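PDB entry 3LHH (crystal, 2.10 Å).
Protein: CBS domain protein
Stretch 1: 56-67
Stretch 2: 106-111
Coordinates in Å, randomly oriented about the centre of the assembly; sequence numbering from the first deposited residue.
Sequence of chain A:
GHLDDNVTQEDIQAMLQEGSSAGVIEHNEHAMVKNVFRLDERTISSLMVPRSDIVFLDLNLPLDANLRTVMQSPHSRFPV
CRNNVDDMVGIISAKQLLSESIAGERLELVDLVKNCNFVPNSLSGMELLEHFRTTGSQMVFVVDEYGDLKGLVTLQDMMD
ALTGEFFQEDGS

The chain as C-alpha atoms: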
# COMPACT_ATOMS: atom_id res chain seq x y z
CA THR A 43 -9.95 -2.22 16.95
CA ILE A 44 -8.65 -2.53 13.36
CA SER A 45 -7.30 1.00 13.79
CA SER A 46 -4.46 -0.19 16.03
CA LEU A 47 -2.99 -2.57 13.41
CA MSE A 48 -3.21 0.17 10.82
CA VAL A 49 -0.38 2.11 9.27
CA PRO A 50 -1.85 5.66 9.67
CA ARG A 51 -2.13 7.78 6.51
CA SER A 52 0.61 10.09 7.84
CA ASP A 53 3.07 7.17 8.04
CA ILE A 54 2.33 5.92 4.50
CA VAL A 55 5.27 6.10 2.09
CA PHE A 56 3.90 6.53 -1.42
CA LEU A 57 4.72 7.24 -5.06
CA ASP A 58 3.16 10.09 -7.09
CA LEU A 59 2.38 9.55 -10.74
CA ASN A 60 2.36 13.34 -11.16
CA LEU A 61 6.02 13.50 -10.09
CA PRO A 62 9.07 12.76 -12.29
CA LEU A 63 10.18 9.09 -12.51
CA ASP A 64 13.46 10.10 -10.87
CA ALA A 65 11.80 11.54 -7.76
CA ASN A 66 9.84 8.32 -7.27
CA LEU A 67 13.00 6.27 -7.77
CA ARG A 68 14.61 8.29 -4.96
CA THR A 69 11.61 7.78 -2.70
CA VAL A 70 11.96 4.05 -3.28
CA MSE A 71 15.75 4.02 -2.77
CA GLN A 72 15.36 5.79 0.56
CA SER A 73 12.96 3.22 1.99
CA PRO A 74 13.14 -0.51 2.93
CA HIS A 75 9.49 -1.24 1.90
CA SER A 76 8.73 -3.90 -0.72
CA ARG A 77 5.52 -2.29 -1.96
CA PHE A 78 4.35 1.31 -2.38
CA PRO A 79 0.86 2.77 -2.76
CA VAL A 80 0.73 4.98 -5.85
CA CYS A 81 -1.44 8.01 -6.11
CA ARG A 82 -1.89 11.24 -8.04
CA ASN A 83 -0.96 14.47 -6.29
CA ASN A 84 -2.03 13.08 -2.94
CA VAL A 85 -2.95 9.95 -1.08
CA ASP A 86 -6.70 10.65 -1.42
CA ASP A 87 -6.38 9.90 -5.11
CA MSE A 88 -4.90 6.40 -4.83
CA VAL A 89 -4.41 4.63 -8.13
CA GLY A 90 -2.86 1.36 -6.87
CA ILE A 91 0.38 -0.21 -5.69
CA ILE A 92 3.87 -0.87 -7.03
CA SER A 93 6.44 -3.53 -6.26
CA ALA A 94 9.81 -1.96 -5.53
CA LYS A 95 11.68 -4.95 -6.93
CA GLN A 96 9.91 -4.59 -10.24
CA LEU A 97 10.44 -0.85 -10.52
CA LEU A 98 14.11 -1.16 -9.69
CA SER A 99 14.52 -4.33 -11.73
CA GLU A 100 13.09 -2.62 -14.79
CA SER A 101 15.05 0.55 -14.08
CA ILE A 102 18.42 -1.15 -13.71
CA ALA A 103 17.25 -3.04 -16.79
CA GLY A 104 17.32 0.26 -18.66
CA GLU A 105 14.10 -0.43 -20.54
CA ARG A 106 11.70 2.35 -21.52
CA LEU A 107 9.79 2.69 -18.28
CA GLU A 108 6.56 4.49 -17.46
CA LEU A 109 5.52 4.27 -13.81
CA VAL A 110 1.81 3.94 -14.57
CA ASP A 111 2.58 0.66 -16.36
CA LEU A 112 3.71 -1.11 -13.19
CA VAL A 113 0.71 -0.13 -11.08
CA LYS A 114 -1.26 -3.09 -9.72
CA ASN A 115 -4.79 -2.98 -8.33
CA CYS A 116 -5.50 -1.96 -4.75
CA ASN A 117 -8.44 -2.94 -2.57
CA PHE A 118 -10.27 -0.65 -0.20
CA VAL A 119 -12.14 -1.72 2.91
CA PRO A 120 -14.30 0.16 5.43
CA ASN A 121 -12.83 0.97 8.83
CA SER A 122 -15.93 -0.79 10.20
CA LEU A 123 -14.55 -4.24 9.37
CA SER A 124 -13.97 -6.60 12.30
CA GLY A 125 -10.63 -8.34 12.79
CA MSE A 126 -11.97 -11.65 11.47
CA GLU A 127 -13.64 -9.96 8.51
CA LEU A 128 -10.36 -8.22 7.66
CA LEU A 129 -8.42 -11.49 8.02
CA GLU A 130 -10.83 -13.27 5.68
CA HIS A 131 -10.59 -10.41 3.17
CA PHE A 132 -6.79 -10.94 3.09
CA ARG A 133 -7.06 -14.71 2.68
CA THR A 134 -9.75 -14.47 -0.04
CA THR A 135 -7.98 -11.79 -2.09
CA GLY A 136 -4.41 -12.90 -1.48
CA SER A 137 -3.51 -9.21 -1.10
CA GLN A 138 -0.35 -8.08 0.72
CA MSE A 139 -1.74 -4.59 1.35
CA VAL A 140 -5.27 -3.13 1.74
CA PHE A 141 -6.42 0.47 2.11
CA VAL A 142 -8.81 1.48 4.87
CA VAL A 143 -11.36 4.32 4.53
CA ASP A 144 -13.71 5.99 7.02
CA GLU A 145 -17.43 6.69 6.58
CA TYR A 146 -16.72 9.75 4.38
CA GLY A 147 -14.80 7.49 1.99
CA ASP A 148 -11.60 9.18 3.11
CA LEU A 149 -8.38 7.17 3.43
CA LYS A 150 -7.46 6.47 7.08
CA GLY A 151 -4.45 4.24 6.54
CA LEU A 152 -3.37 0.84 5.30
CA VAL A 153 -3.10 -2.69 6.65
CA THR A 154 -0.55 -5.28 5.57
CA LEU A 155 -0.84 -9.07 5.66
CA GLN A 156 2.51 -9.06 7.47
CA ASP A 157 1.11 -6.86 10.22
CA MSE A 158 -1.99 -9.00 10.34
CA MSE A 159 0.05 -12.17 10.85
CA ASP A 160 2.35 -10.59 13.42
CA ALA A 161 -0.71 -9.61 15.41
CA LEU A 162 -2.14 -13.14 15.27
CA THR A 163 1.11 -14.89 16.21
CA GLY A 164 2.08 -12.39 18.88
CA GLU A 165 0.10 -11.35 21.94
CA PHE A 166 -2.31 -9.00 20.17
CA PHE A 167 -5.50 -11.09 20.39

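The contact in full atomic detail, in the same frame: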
# COMPACT_ATOMS: atom_id res chain seq x y z
N PHE A 56 4.64 6.73 -0.17
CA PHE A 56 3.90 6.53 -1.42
C PHE A 56 4.59 7.14 -2.64
O PHE A 56 5.44 8.01 -2.51
CB PHE A 56 2.48 7.08 -1.30
CG PHE A 56 2.41 8.59 -1.14
CD1 PHE A 56 2.38 9.16 0.13
CD2 PHE A 56 2.36 9.42 -2.25
CE1 PHE A 56 2.31 10.53 0.28
CE2 PHE A 56 2.30 10.80 -2.10
CZ PHE A 56 2.28 11.36 -0.83
N LEU A 57 4.22 6.66 -3.82
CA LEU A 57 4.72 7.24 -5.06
C LEU A 57 3.66 8.10 -5.76
O LEU A 57 2.46 7.83 -5.64
CB LEU A 57 5.20 6.13 -5.99
CG LEU A 57 6.20 5.13 -5.38
CD1 LEU A 57 6.74 4.21 -6.45
CD2 LEU A 57 7.33 5.84 -4.68
N ASP A 58 4.09 9.15 -6.46
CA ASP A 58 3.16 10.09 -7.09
C ASP A 58 3.37 10.07 -8.59
O ASP A 58 4.44 10.40 -9.11
CB ASP A 58 3.36 11.51 -6.52
CG ASP A 58 2.27 12.52 -6.96
OD1 ASP A 58 1.67 12.36 -8.04
OD2 ASP A 58 2.04 13.49 -6.20
N LEU A 59 2.34 9.62 -9.29
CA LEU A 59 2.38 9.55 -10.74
C LEU A 59 2.52 10.92 -11.38
O LEU A 59 2.87 11.00 -12.55
CB LEU A 59 1.10 8.90 -11.26
CG LEU A 59 1.01 7.40 -11.06
CD1 LEU A 59 -0.30 6.90 -11.63
CD2 LEU A 59 2.20 6.73 -11.72
N ASN A 60 2.19 11.98 -10.64
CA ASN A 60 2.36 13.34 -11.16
C ASN A 60 3.76 13.91 -10.96
O ASN A 60 4.05 15.04 -11.39
CB ASN A 60 1.30 14.31 -10.60
CG ASN A 60 -0.11 14.04 -11.17
OD1 ASN A 60 -1.12 14.30 -10.52
ND2 ASN A 60 -0.18 13.50 -12.39
N LEU A 61 4.62 13.14 -10.29
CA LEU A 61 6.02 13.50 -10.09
C LEU A 61 6.90 12.81 -11.12
O LEU A 61 6.49 11.81 -11.70
CB LEU A 61 6.50 13.11 -8.69
CG LEU A 61 5.89 13.85 -7.52
CD1 LEU A 61 6.58 13.41 -6.23
CD2 LEU A 61 5.99 15.38 -7.73
N PRO A 62 8.12 13.35 -11.35
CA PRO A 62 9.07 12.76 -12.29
C PRO A 62 9.46 11.33 -11.86
O PRO A 62 9.53 11.06 -10.66
CB PRO A 62 10.30 13.69 -12.19
CG PRO A 62 9.87 14.86 -11.43
CD PRO A 62 8.71 14.47 -10.59
N LEU A 63 9.73 10.45 -12.82
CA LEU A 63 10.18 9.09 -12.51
C LEU A 63 11.35 9.09 -11.54
O LEU A 63 11.43 8.23 -10.67
CB LEU A 63 10.56 8.34 -13.77
CG LEU A 63 11.10 6.92 -13.49
CD1 LEU A 63 10.07 6.08 -12.75
CD2 LEU A 63 11.53 6.21 -14.75
N ASP A 64 12.25 10.06 -11.68
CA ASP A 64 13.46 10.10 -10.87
C ASP A 64 13.15 10.37 -9.40
O ASP A 64 13.79 9.81 -8.51
CB ASP A 64 14.47 11.13 -11.42
CG ASP A 64 15.16 10.68 -12.70
OD1 ASP A 64 15.89 11.50 -13.31
OD2 ASP A 64 14.98 9.50 -13.09
N ALA A 65 12.18 11.24 -9.14
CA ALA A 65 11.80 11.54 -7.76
C ALA A 65 11.20 10.30 -7.08
O ALA A 65 11.43 10.05 -5.90
CB ALA A 65 10.85 12.71 -7.70
N ASN A 66 10.43 9.52 -7.84
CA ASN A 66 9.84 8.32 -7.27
C ASN A 66 10.91 7.25 -7.01
O ASN A 66 10.92 6.60 -5.98
CB ASN A 66 8.72 7.80 -8.16
CG ASN A 66 7.49 8.70 -8.14
OD1 ASN A 66 6.96 9.01 -7.07
ND2 ASN A 66 7.02 9.11 -9.31
N LEU A 67 11.83 7.11 -7.95
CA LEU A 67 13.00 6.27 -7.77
C LEU A 67 13.71 6.61 -6.45
O LEU A 67 14.06 5.72 -5.68
CB LEU A 67 13.95 6.44 -8.94
CG LEU A 67 14.00 5.36 -10.02
CD1 LEU A 67 12.82 4.41 -9.97
CD2 LEU A 67 14.12 5.98 -11.40
N ARG A 106 12.57 1.18 -21.51
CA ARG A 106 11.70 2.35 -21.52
C ARG A 106 10.59 2.13 -20.51
O ARG A 106 9.75 1.24 -20.66
CB ARG A 106 11.12 2.58 -22.92
CG ARG A 106 10.38 3.89 -23.06
CD ARG A 106 9.02 3.66 -23.68
NE ARG A 106 8.15 4.82 -23.53
CZ ARG A 106 6.83 4.77 -23.68
NH1 ARG A 106 6.24 3.62 -23.96
NH2 ARG A 106 6.10 5.87 -23.53
N LEU A 107 10.59 2.95 -19.46
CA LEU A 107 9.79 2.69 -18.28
C LEU A 107 8.83 3.83 -17.98
O LEU A 107 9.25 4.98 -17.82
CB LEU A 107 10.71 2.46 -17.08
CG LEU A 107 10.08 2.12 -15.74
CD1 LEU A 107 9.22 0.89 -15.89
CD2 LEU A 107 11.17 1.90 -14.68
N GLU A 108 7.54 3.52 -17.91
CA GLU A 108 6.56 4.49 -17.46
C GLU A 108 5.92 3.94 -16.19
O GLU A 108 5.38 2.83 -16.19
CB GLU A 108 5.50 4.77 -18.53
CG GLU A 108 6.04 5.03 -19.95
CD GLU A 108 6.65 6.42 -20.15
OE1 GLU A 108 6.11 7.40 -19.60
OE2 GLU A 108 7.66 6.53 -20.87
N LEU A 109 5.97 4.72 -15.12
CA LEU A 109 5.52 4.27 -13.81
C LEU A 109 4.11 3.69 -13.82
O LEU A 109 3.82 2.68 -13.16
CB LEU A 109 5.57 5.44 -12.82
CG LEU A 109 5.44 5.00 -11.37
CD1 LEU A 109 6.34 3.83 -11.12
CD2 LEU A 109 5.78 6.16 -10.42
N VAL A 110 3.22 4.32 -14.58
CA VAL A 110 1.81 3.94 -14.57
C VAL A 110 1.63 2.50 -15.07
O VAL A 110 0.61 1.86 -14.80
CB VAL A 110 0.95 4.92 -15.40
CG1 VAL A 110 1.37 4.89 -16.87
CG2 VAL A 110 -0.53 4.59 -15.26
N ASP A 111 2.64 1.99 -15.77
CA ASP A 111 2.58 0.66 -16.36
C ASP A 111 2.82 -0.45 -15.34
O ASP A 111 2.48 -1.61 -15.58
CB ASP A 111 3.60 0.56 -17.50
CG ASP A 111 3.20 1.40 -18.72
OD1 ASP A 111 2.04 1.87 -18.79
OD2 ASP A 111 4.06 1.58 -19.61

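Two chain segments far apart in sequence often meet mainly through apolar side chains, with a polar group at the contact holding one of the segments in shape. The contact between residues 56-67 and 106-111 of this CBS domain protein is a compact example. It buries 347 Å² in total, and no hydrogen bond crosses it; leucines supply most of the surface.

Leu 109 is the centre of the arrangement and has the largest covered area of any residue here, 105 Å². Its CA-to-CB bond points toward the first stretch, and its t, p rotamer places the branched end among three residues of that stretch. Leu 59 comes closest of the apolar partners, with its CD2 3.7 Å from CG of Leu 109. Leu 57, on the short strand, lies at the limit of contact, its CB 4.5 Å from CD2 of Leu 109. The same methyl group, CD2 of Leu 109, also sits 3.4 Å from ND2 of Asn 66, a packing contact between a carbon and an amide nitrogen.

That amide has polar partners of its own. Asn 66 reaches back from the helix to the strand and pairs with the backbone of Asp 58 in both directions: N of Asp 58 donates to OD1 of Asn 66 at 2.9 Å, and ND2 of Asn 66 donates to O of Asp 58, also at 2.9 Å. Both bonds are close to straight. The buried asparagine thus ties the strand to the first turn of the helix, across the loop that carries Leu 59, and a polar side chain can pack against leucine while its oxygen and its nitrogen each make a hydrogen bond. The intervening chain makes a type I turn from Asp 58 to Leu 61, closed by a bond from N of Leu 61 to O of Asp 58 at 3.0 Å.

Leu 59 covers the next largest share, 68 Å². Its CB leaves the backbone sideways, but the extended m, t side chain carries its end nearer the second stretch. There CD2 of Leu 59 meets Val 110 as well as Leu 109, lying 3.9 Å from N of Val 110 and 4.3 Å from its CB.

Leu 63, almost equal at 66 Å², opens the helix after the N-cap residue Pro 62, and its CA-to-CB bond points toward the second stretch. Its CD2 approaches CD2 of Leu 107 at 4.3 Å and the backbone O of Leu 107 at 4.0 Å, extending the apolar packing beyond Leu 109.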